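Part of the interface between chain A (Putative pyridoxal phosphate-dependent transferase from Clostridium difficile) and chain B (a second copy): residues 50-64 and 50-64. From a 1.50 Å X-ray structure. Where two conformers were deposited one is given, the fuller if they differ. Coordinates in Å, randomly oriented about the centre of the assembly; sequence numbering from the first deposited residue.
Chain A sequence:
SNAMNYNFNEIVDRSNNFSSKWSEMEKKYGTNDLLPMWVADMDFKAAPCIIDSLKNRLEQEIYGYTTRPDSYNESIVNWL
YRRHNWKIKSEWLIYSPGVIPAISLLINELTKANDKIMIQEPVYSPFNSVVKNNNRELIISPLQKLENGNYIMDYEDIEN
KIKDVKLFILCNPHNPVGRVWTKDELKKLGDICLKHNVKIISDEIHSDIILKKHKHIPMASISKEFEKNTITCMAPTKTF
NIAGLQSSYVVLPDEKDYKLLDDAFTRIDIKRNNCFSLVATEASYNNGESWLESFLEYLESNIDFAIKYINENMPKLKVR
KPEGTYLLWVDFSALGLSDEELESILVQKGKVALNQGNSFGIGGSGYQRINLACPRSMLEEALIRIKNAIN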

ATOM      1  N   ILE A  50      20.029  -6.331  -3.561  1.00 16.44           N
ATOM      2  CA  ILE A  50      18.561  -6.151  -3.632  1.00 16.65           C
ATOM      3  C   ILE A  50      17.974  -6.962  -4.809  1.00 15.63           C
ATOM      4  O   ILE A  50      17.028  -7.717  -4.629  1.00 15.19           O
ATOM      5  CB  ILE A  50      18.222  -4.695  -3.790  1.00 16.35           C
ATOM      6  CG1 ILE A  50      18.650  -3.945  -2.541  1.00 16.26           C
ATOM      7  CG2 ILE A  50      16.725  -4.531  -4.115  1.00 17.53           C
ATOM      8  CD1 ILE A  50      18.596  -2.430  -2.765  1.00 16.22           C
ATOM      9  N   ILE A  51      18.622  -6.911  -6.012  1.00 16.24           N
ATOM     10  CA  ILE A  51      18.140  -7.673  -7.166  1.00 17.01           C
ATOM     11  C   ILE A  51      18.160  -9.171  -6.811  1.00 17.30           C
ATOM     12  O   ILE A  51      17.190  -9.885  -7.087  1.00 16.08           O
ATOM     13  CB  ILE A  51      18.962  -7.362  -8.416  1.00 17.60           C
ATOM     14  CG1 ILE A  51      18.879  -5.878  -8.785  1.00 17.94           C
ATOM     15  CG2 ILE A  51      18.505  -8.222  -9.597  1.00 17.38           C
ATOM     16  CD1 ILE A  51      19.975  -5.468  -9.765  1.00 18.97           C
ATOM     17  N   ASP A  52      19.212  -9.630  -6.131  1.00 18.30           N
ATOM     18  CA  ASP A  52      19.271 -11.046  -5.892  1.00 20.74           C
ATOM     19  C   ASP A  52      18.246 -11.490  -4.832  1.00 18.95           C
ATOM     20  O   ASP A  52      17.673 -12.567  -4.911  1.00 19.31           O
ATOM     21  CB  ASP A  52      20.658 -11.452  -5.495  1.00 24.25           C
ATOM     22  CG  ASP A  52      20.942 -12.895  -5.875  1.00 28.42           C
ATOM     23  OD1 ASP A  52      20.987 -13.257  -7.112  1.00 34.26           O
ATOM     24  OD2 ASP A  52      21.126 -13.678  -4.946  1.00 30.67           O
ATOM     25  N   SER A  53      17.953 -10.634  -3.856  1.00 18.06           N
ATOM     26  CA  SER A  53      16.897 -10.943  -2.868  1.00 18.39           C
ATOM     27  C   SER A  53      15.531 -11.067  -3.577  1.00 17.84           C
ATOM     28  O   SER A  53      14.693 -11.947  -3.267  1.00 18.03           O
ATOM     29  CB  SER A  53      16.789  -9.867  -1.737  1.00 19.06           C
ATOM     30  OG  SER A  53      16.128  -8.594  -2.071  1.00 20.32           O
ATOM     31  N   LEU A  54      15.308 -10.166  -4.516  1.00 16.38           N
ATOM     32  CA  LEU A  54      14.062 -10.198  -5.290  1.00 16.64           C
ATOM     33  C   LEU A  54      14.022 -11.457  -6.153  1.00 16.47           C
ATOM     34  O   LEU A  54      12.979 -12.070  -6.235  1.00 16.92           O
ATOM     35  CB  LEU A  54      13.950  -8.962  -6.166  1.00 15.62           C
ATOM     36  CG  LEU A  54      13.830  -7.615  -5.476  1.00 15.85           C
ATOM     37  CD1 LEU A  54      13.922  -6.487  -6.533  1.00 16.63           C
ATOM     38  CD2 LEU A  54      12.520  -7.515  -4.673  1.00 15.99           C
ATOM     39  N   LYS A  55      15.148 -11.891  -6.744  1.00 19.08           N
ATOM     40  CA  LYS A  55      15.143 -13.087  -7.553  1.00 19.84           C
ATOM     41  C   LYS A  55      14.856 -14.304  -6.732  1.00 19.43           C
ATOM     42  O   LYS A  55      14.027 -15.101  -7.125  1.00 18.31           O
ATOM     43  CB  LYS A  55      16.479 -13.272  -8.287  1.00 22.61           C
ATOM     44  CG  LYS A  55      16.718 -12.230  -9.341  1.00 24.50           C
ATOM     45  CD  LYS A  55      18.070 -12.557  -9.978  1.00 28.17           C
ATOM     46  CE  LYS A  55      18.476 -11.602 -11.078  1.00 29.99           C
ATOM     47  NZ  LYS A  55      19.839 -11.953 -11.591  1.00 34.37           N
ATOM     48  N   ASN A  56      15.461 -14.397  -5.551  1.00 18.93           N
ATOM     49  CA  ASN A  56      15.249 -15.526  -4.672  1.00 20.64           C
ATOM     50  C   ASN A  56      13.779 -15.611  -4.251  1.00 19.32           C
ATOM     51  O   ASN A  56      13.178 -16.663  -4.293  1.00 21.63           O
ATOM     52  CB  ASN A  56      16.186 -15.444  -3.466  1.00 22.73           C
ATOM     53  CG  ASN A  56      15.945 -16.543  -2.485  1.00 26.51           C
ATOM     54  OD1 ASN A  56      16.458 -17.642  -2.645  1.00 34.25           O
ATOM     55  ND2 ASN A  56      15.100 -16.270  -1.481  1.00 27.17           N
ATOM     56  N   ARG A  57      13.209 -14.452  -3.929  1.00 17.04           N
ATOM     57  CA  ARG A  57      11.802 -14.464  -3.533  1.00 16.92           C
ATOM     58  C   ARG A  57      10.886 -14.867  -4.722  1.00 16.28           C
ATOM     59  O   ARG A  57       9.903 -15.567  -4.580  1.00 16.36           O
ATOM     60  CB  ARG A  57      11.393 -13.117  -2.961  1.00 15.83           C
ATOM     61  CG  ARG A  57       9.942 -13.040  -2.409  1.00 16.15           C
ATOM     62  CD  ARG A  57       9.648 -14.061  -1.324  1.00 16.42           C
ATOM     63  NE  ARG A  57       8.219 -14.062  -0.955  1.00 15.95           N
ATOM     64  CZ  ARG A  57       7.273 -14.635  -1.686  1.00 16.79           C
ATOM     65  NH1 ARG A  57       7.593 -15.291  -2.850  1.00 16.20           N
ATOM     66  NH2 ARG A  57       6.017 -14.634  -1.270  1.00 16.20           N
ATOM     67  N   LEU A  58      11.148 -14.272  -5.877  1.00 17.23           N
ATOM     68  CA  LEU A  58      10.390 -14.556  -7.109  1.00 18.05           C
ATOM     69  C   LEU A  58      10.390 -16.050  -7.390  1.00 18.63           C
ATOM     70  O   LEU A  58       9.342 -16.629  -7.696  1.00 18.22           O
ATOM     71  CB  LEU A  58      10.946 -13.727  -8.264  1.00 18.65           C
ATOM     72  CG  LEU A  58      10.124 -13.718  -9.573  1.00 20.13           C
ATOM     73  CD1 LEU A  58      10.502 -12.484 -10.400  1.00 21.18           C
ATOM     74  CD2 LEU A  58      10.274 -15.024 -10.287  1.00 21.65           C
ATOM     75  N   GLU A  59      11.569 -16.711  -7.298  1.00 20.17           N
ATOM     76  CA  GLU A  59      11.667 -18.113  -7.626  1.00 22.88           C
ATOM     77  C   GLU A  59      10.937 -19.090  -6.685  1.00 22.65           C
ATOM     78  O   GLU A  59      10.784 -20.267  -6.952  1.00 21.63           O
ATOM     79  CB  GLU A  59      13.153 -18.495  -7.779  1.00 26.41           C
ATOM     80  CG  GLU A  59      13.777 -17.820  -8.990  1.00 29.67           C
ATOM     81  CD  GLU A  59      15.280 -18.071  -9.116  1.00 38.36           C
ATOM     82  OE1 GLU A  59      15.991 -18.113  -8.068  1.00 43.45           O
ATOM     83  OE2 GLU A  59      15.768 -18.209 -10.276  1.00 43.52           O
ATOM     84  N   GLN A  60      10.423 -18.594  -5.574  1.00 19.32           N
ATOM     85  CA  GLN A  60       9.514 -19.409  -4.753  1.00 20.45           C
ATOM     86  C   GLN A  60       8.159 -19.619  -5.406  1.00 20.33           C
ATOM     87  O   GLN A  60       7.464 -20.592  -5.083  1.00 20.69           O
ATOM     88  CB  GLN A  60       9.341 -18.789  -3.367  1.00 19.54           C
ATOM     89  CG  GLN A  60      10.648 -18.720  -2.560  1.00 21.24           C
ATOM     90  CD  GLN A  60      10.524 -17.986  -1.212  1.00 21.27           C
ATOM     91  OE1 GLN A  60       9.487 -17.351  -0.887  1.00 21.34           O
ATOM     92  NE2 GLN A  60      11.582 -18.048  -0.424  1.00 23.10           N
ATOM     93  N   GLU A  61       7.715 -18.663  -6.231  1.00 20.35           N
ATOM     94  CA  GLU A  61       6.602 -18.843  -7.171  1.00 20.60           C
ATOM     95  C   GLU A  61       5.223 -18.824  -6.500  1.00 18.98           C
ATOM     96  O   GLU A  61       4.224 -19.106  -7.155  1.00 18.33           O
ATOM     97  CB  GLU A  61       6.776 -20.080  -8.068  1.00 24.10           C
ATOM     98  CG  GLU A  61       7.963 -19.857  -9.018  1.00 25.47           C
ATOM     99  CD  GLU A  61       8.181 -20.924 -10.079  1.00 31.51           C
ATOM    100  OE1 GLU A  61       7.928 -22.093  -9.826  1.00 36.09           O
ATOM    101  OE2 GLU A  61       8.674 -20.560 -11.168  1.00 36.42           O
ATOM    102  N   ILE A  62       5.205 -18.477  -5.216  1.00 17.86           N
ATOM    103  CA  ILE A  62       3.924 -18.259  -4.481  1.00 16.34           C
ATOM    104  C   ILE A  62       3.968 -16.900  -3.835  1.00 15.59           C
ATOM    105  O   ILE A  62       4.927 -16.549  -3.160  1.00 15.69           O
ATOM    106  CB  ILE A  62       3.660 -19.369  -3.460  1.00 17.87           C
ATOM    107  CG1 ILE A  62       3.595 -20.701  -4.178  1.00 20.22           C
ATOM    108  CG2 ILE A  62       2.421 -18.973  -2.619  1.00 17.83           C
ATOM    109  CD1 ILE A  62       3.439 -21.920  -3.266  1.00 22.12           C
ATOM    110  N   TYR A  63       2.921 -16.126  -4.085  1.00 14.78           N
ATOM    111  CA  TYR A  63       2.889 -14.700  -3.684  1.00 13.96           C
ATOM    112  C   TYR A  63       1.673 -14.326  -2.848  1.00 13.79           C
ATOM    113  O   TYR A  63       0.926 -13.449  -3.245  1.00 13.74           O
ATOM    114  CB  TYR A  63       3.006 -13.786  -4.918  1.00 14.18           C
ATOM    115  CG  TYR A  63       4.045 -14.296  -5.871  1.00 14.68           C
ATOM    116  CD1 TYR A  63       5.394 -14.188  -5.549  1.00 15.96           C
ATOM    117  CD2 TYR A  63       3.683 -14.771  -7.091  1.00 15.21           C
ATOM    118  CE1 TYR A  63       6.390 -14.684  -6.371  1.00 15.60           C
ATOM    119  CE2 TYR A  63       4.661 -15.271  -7.959  1.00 15.55           C
ATOM    120  CZ  TYR A  63       6.007 -15.186  -7.611  1.00 15.47           C
ATOM    121  OH  TYR A  63       6.946 -15.735  -8.524  1.00 16.10           O
ATOM    122  N   GLY A  64       1.474 -15.044  -1.756  1.00 14.05           N
ATOM    123  CA  GLY A  64       0.335 -14.814  -0.863  1.00 14.27           C
ATOM    124  C   GLY A  64       0.624 -13.860   0.251  1.00 13.72           C
ATOM    125  O   GLY A  64       1.569 -13.091   0.230  1.00 14.50           O
TER
ATOM    126  N   ILE B  50       1.967 -15.070 -14.855  1.00 17.44           N
ATOM    127  CA  ILE B  50       2.284 -14.155 -13.771  1.00 16.74           C
ATOM    128  C   ILE B  50       3.750 -14.201 -13.390  1.00 16.01           C
ATOM    129  O   ILE B  50       4.432 -13.181 -13.357  1.00 15.00           O
ATOM    130  CB  ILE B  50       1.380 -14.406 -12.571  1.00 16.47           C
ATOM    131  CG1 ILE B  50      -0.032 -14.157 -12.998  1.00 16.85           C
ATOM    132  CG2 ILE B  50       1.842 -13.541 -11.383  1.00 16.32           C
ATOM    133  CD1 ILE B  50      -1.081 -14.578 -11.959  1.00 15.80           C
ATOM    134  N   ILE B  51       4.283 -15.430 -13.272  1.00 16.41           N
ATOM    135  CA  ILE B  51       5.660 -15.563 -12.845  1.00 17.32           C
ATOM    136  C   ILE B  51       6.545 -14.932 -13.892  1.00 17.72           C
ATOM    137  O   ILE B  51       7.484 -14.216 -13.553  1.00 17.35           O
ATOM    138  CB  ILE B  51       6.045 -17.032 -12.540  1.00 18.32           C
ATOM    139  CG1 ILE B  51       5.140 -17.555 -11.407  1.00 19.15           C
ATOM    140  CG2 ILE B  51       7.519 -17.119 -12.140  1.00 18.82           C
ATOM    141  CD1 ILE B  51       5.148 -19.063 -11.326  1.00 19.32           C
ATOM    142  N   ASP B  52       6.246 -15.192 -15.176  1.00 18.12           N
ATOM    143  CA  ASP B  52       7.124 -14.655 -16.173  1.00 20.28           C
ATOM    144  C   ASP B  52       7.029 -13.129 -16.268  1.00 17.30           C
ATOM    145  O   ASP B  52       8.050 -12.486 -16.529  1.00 17.12           O
ATOM    146  CB  ASP B  52       6.797 -15.242 -17.516  1.00 22.04           C
ATOM    147  CG  ASP B  52       8.029 -15.290 -18.419  1.00 25.42           C
ATOM    148  OD1 ASP B  52       9.083 -15.921 -18.062  1.00 29.98           O
ATOM    149  OD2 ASP B  52       7.982 -14.533 -19.384  1.00 26.15           O
ATOM    150  N   SER B  53       5.828 -12.538 -16.024  1.00 18.35           N
ATOM    151  CA  SER B  53       5.680 -11.067 -16.024  1.00 17.89           C
ATOM    152  C   SER B  53       6.546 -10.404 -14.887  1.00 17.12           C
ATOM    153  O   SER B  53       7.260  -9.433 -15.118  1.00 16.11           O
ATOM    154  CB  SER B  53       4.208 -10.580 -15.887  1.00 18.32           C
ATOM    155  OG  SER B  53       3.654 -10.578 -14.518  1.00 19.19           O
ATOM    156  N   LEU B  54       6.562 -11.066 -13.728  1.00 16.22           N
ATOM    157  CA  LEU B  54       7.435 -10.664 -12.648  1.00 16.80           C
ATOM    158  C   LEU B  54       8.889 -10.729 -12.982  1.00 17.20           C
ATOM    159  O   LEU B  54       9.625  -9.798 -12.677  1.00 17.07           O
ATOM    160  CB  LEU B  54       7.125 -11.513 -11.412  1.00 16.98           C
ATOM    161  CG  LEU B  54       5.727 -11.370 -10.801  1.00 17.25           C
ATOM    162  CD1 LEU B  54       5.574 -12.436  -9.704  1.00 18.89           C
ATOM    163  CD2 LEU B  54       5.486  -9.952 -10.327  1.00 16.89           C
ATOM    164  N   LYS B  55       9.287 -11.834 -13.617  1.00 18.21           N
ATOM    165  CA  LYS B  55      10.706 -12.057 -14.133  1.00 19.33           C
ATOM    166  C   LYS B  55      11.143 -10.987 -15.084  1.00 18.94           C
ATOM    167  O   LYS B  55      12.205 -10.383 -14.919  1.00 19.29           O
ATOM    168  CB  LYS B  55      10.900 -13.416 -14.765  1.00 21.93           C
ATOM    169  CG  LYS B  55      10.962 -14.488 -13.705  1.00 23.87           C
ATOM    170  CD  LYS B  55      11.427 -15.775 -14.324  1.00 27.04           C
ATOM    171  CE  LYS B  55      10.954 -16.981 -13.545  1.00 27.80           C
ATOM    172  NZ  LYS B  55      11.123 -18.192 -14.388  1.00 29.88           N
ATOM    173  N   ASN B  56      10.304 -10.685 -16.055  1.00 19.57           N
ATOM    174  CA  ASN B  56      10.631  -9.651 -17.004  1.00 20.85           C
ATOM    175  C   ASN B  56      10.774  -8.309 -16.296  1.00 19.79           C
ATOM    176  O   ASN B  56      11.726  -7.575 -16.538  1.00 20.54           O
ATOM    177  CB  ASN B  56       9.563  -9.578 -18.097  1.00 22.43           C
ATOM    178  CG  ASN B  56       9.799  -8.434 -19.055  1.00 25.27           C
ATOM    179  OD1 ASN B  56      10.587  -8.572 -19.997  1.00 32.95           O
ATOM    180  ND2 ASN B  56       9.081  -7.326 -18.854  1.00 29.38           N
ATOM    181  N   ARG B  57       9.881  -8.031 -15.354  1.00 17.86           N
ATOM    182  CA  ARG B  57      10.008  -6.773 -14.684  1.00 16.97           C
ATOM    183  C   ARG B  57      11.238  -6.721 -13.778  1.00 16.58           C
ATOM    184  O   ARG B  57      11.901  -5.660 -13.652  1.00 16.79           O
ATOM    185  CB  ARG B  57       8.736  -6.428 -13.858  1.00 15.93           C
ATOM    186  CG  ARG B  57       8.703  -5.072 -13.150  1.00 15.49           C
ATOM    187  CD  ARG B  57       8.826  -3.875 -14.087  1.00 15.64           C
ATOM    188  NE  ARG B  57       8.911  -2.603 -13.358  1.00 15.78           N
ATOM    189  CZ  ARG B  57      10.058  -2.179 -12.836  1.00 16.34           C
ATOM    190  NH1 ARG B  57      11.163  -2.927 -12.885  1.00 16.66           N
ATOM    191  NH2 ARG B  57      10.105  -1.020 -12.227  1.00 15.90           N
ATOM    192  N   LEU B  58      11.473  -7.793 -13.033  1.00 16.43           N
ATOM    193  CA  LEU B  58      12.637  -7.858 -12.183  1.00 17.87           C
ATOM    194  C   LEU B  58      13.923  -7.556 -12.943  1.00 18.38           C
ATOM    195  O   LEU B  58      14.780  -6.769 -12.501  1.00 17.73           O
ATOM    196  CB  LEU B  58      12.708  -9.247 -11.540  1.00 18.97           C
ATOM    197  CG  LEU B  58      13.756  -9.377 -10.422  1.00 20.81           C
ATOM    198  CD1 LEU B  58      13.193 -10.373  -9.402  1.00 21.77           C
ATOM    199  CD2 LEU B  58      15.097  -9.691 -11.008  1.00 21.53           C
ATOM    200  N   GLU B  59      14.049  -8.214 -14.114  1.00 19.39           N
ATOM    201  CA  GLU B  59      15.284  -8.162 -14.934  1.00 22.33           C
ATOM    202  C   GLU B  59      15.577  -6.775 -15.548  1.00 21.55           C
ATOM    203  O   GLU B  59      16.655  -6.524 -16.042  1.00 21.22           O
ATOM    204  CB  GLU B  59      15.253  -9.263 -15.984  1.00 25.17           C
ATOM    205  CG  GLU B  59      15.309 -10.635 -15.336  0.50 26.44           C
ATOM    206  CD  GLU B  59      15.256 -11.770 -16.326  0.50 28.52           C
ATOM    207  OE1 GLU B  59      15.049 -11.510 -17.528  0.50 30.83           O
ATOM    208  OE2 GLU B  59      15.443 -12.921 -15.879  0.50 30.74           O
ATOM    209  N   GLN B  60      14.620  -5.868 -15.442  1.00 19.66           N
ATOM    210  CA  GLN B  60      14.863  -4.410 -15.738  1.00 20.69           C
ATOM    211  C   GLN B  60      15.773  -3.724 -14.711  1.00 19.46           C
ATOM    212  O   GLN B  60      16.456  -2.752 -15.047  1.00 20.70           O
ATOM    213  CB  GLN B  60      13.578  -3.639 -15.866  1.00 21.00           C
ATOM    214  CG  GLN B  60      12.723  -4.136 -17.034  1.00 21.68           C
ATOM    215  CD  GLN B  60      11.402  -3.399 -17.153  1.00 22.19           C
ATOM    216  OE1 GLN B  60      11.015  -2.619 -16.273  1.00 22.20           O
ATOM    217  NE2 GLN B  60      10.643  -3.713 -18.221  1.00 24.88           N
ATOM    218  N   GLU B  61      15.795  -4.258 -13.491  1.00 19.31           N
ATOM    219  CA  GLU B  61      16.708  -3.886 -12.421  1.00 19.67           C
ATOM    220  C   GLU B  61      16.609  -2.459 -11.860  1.00 18.78           C
ATOM    221  O   GLU B  61      17.511  -2.050 -11.093  1.00 18.03           O
ATOM    222  CB  GLU B  61      18.155  -4.217 -12.864  1.00 23.39           C
ATOM    223  CG  GLU B  61      18.377  -5.714 -13.017  1.00 25.66           C
ATOM    224  CD  GLU B  61      19.751  -6.140 -13.542  1.00 31.02           C
ATOM    225  OE1 GLU B  61      20.329  -5.463 -14.422  1.00 34.85           O
ATOM    226  OE2 GLU B  61      20.199  -7.260 -13.156  1.00 36.99           O
ATOM    227  N   ILE B  62      15.531  -1.709 -12.177  1.00 17.09           N
ATOM    228  CA  ILE B  62      15.284  -0.392 -11.557  1.00 16.93           C
ATOM    229  C   ILE B  62      13.863  -0.444 -11.056  1.00 15.81           C
ATOM    230  O   ILE B  62      12.931  -0.828 -11.811  1.00 16.72           O
ATOM    231  CB  ILE B  62      15.465   0.729 -12.587  1.00 18.21           C
ATOM    232  CG1 ILE B  62      16.903   0.620 -13.159  1.00 19.62           C
ATOM    233  CG2 ILE B  62      15.040   2.060 -11.988  1.00 17.95           C
ATOM    234  CD1 ILE B  62      17.366   1.810 -14.045  1.00 21.23           C
ATOM    235  N   TYR B  63      13.685  -0.057  -9.802  1.00 14.56           N
ATOM    236  CA  TYR B  63      12.417  -0.233  -9.133  1.00 14.71           C
ATOM    237  C   TYR B  63      11.943   1.096  -8.537  1.00 14.19           C
ATOM    238  O   TYR B  63      11.696   1.206  -7.329  1.00 14.58           O
ATOM    239  CB  TYR B  63      12.498  -1.361  -8.068  1.00 14.46           C
ATOM    240  CG  TYR B  63      13.187  -2.586  -8.596  1.00 14.66           C
ATOM    241  CD1 TYR B  63      12.584  -3.459  -9.533  1.00 14.56           C
ATOM    242  CD2 TYR B  63      14.428  -2.903  -8.114  1.00 14.91           C
ATOM    243  CE1 TYR B  63      13.306  -4.504 -10.075  1.00 15.28           C
ATOM    244  CE2 TYR B  63      15.138  -3.985  -8.595  1.00 15.43           C
ATOM    245  CZ  TYR B  63      14.526  -4.794  -9.552  1.00 15.73           C
ATOM    246  OH  TYR B  63      15.218  -5.846 -10.095  1.00 16.21           O
ATOM    247  N   GLY B  64      11.829   2.120  -9.373  1.00 14.07           N
ATOM    248  CA  GLY B  64      11.397   3.454  -8.934  1.00 14.24           C
ATOM    249  C   GLY B  64       9.920   3.654  -9.051  1.00 13.99           C
ATOM    250  O   GLY B  64       9.120   2.735  -9.132  1.00 13.84           O
TER

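The two copies present the same segment to each other, a helix followed by a loop, and pair them in nearly antiparallel fashion. The helix axes run at 174° and approach to 10.7 Å. The register is symmetric: L54(A) lies opposite L58(B) and L58(A) opposite L54(B), CA to CA 7.4 Å; I51(A) lies opposite E61(B) and E61(A) opposite I51(B), CA to CA 6.6 Å. Together the stretches bury 703 Å², and no hydrogen bond crosses between them, so the contact rests on apolar packing.

At its centre are L58(A) and L58(B), the residues most covered in each chain. L58(A) fits as a knob among I51(B), L54(B), K55(B) and L58(B), and L58(B) enters the equivalent hole in chain A. The two knobs touch each other, L58(A) CD1 lying 3.6 Å from L58(B) CD1. The packing also reaches the opposing backbone: L58(A) CD1 is 3.5 Å from L54(B) C, and L58(B) CD1 is 3.5 Å from L54(A) C. Lysine takes part through its aliphatic portion, with K55(A) CG 3.4 Å from L58(B) CD2.

Tyrosine and leucine form a second kind of contact, made twice. L54(A) CD1 sits over one face of the Y63(B) ring, 3.8 Å from its centroid and 26° off the normal, a CH-pi arrangement in which a methyl group meets the ring's pi cloud. The reciprocal pair, L54(B) CD1 over Y63(A), also measures 3.8 Å to the centroid. I51(A) approaches the Y63(B) ring at its edge, with I51(A) CG1 3.9 Å from Y63(B) OH.

The CA-to-CB bonds of I51(A) and I51(B) point sideways to the partner stretch, but the ends of the side chains come nearer. I51(A) CD1 lies 3.6 Å from E61(B) CG, and E61(A) CG lies 3.7 Å from I51(B) CD1. Here glutamate offers a methylene to the isoleucine, while its OE1 is hydrogen-bonded elsewhere in the structure.

Hydrogen bonds within each chain accompany this packing. E61(A) and E61(B), with positive phi, are the first residues to leave helical geometry, and each chain then leads to a tyrosine whose side chain folds back to the helix: Y63(A) OH donates to L58(A) O at 2.7 Å, and Y63(B) OH to L58(B) O at 2.6 Å. The tyrosine hydroxyl is thus satisfied within its own chain while the ring faces the partner. Away from the contact, R57(A) NH1 and NH2 both donate to I62(A) O, at 3.0 and 2.9 Å; chain B repeats the arrangement.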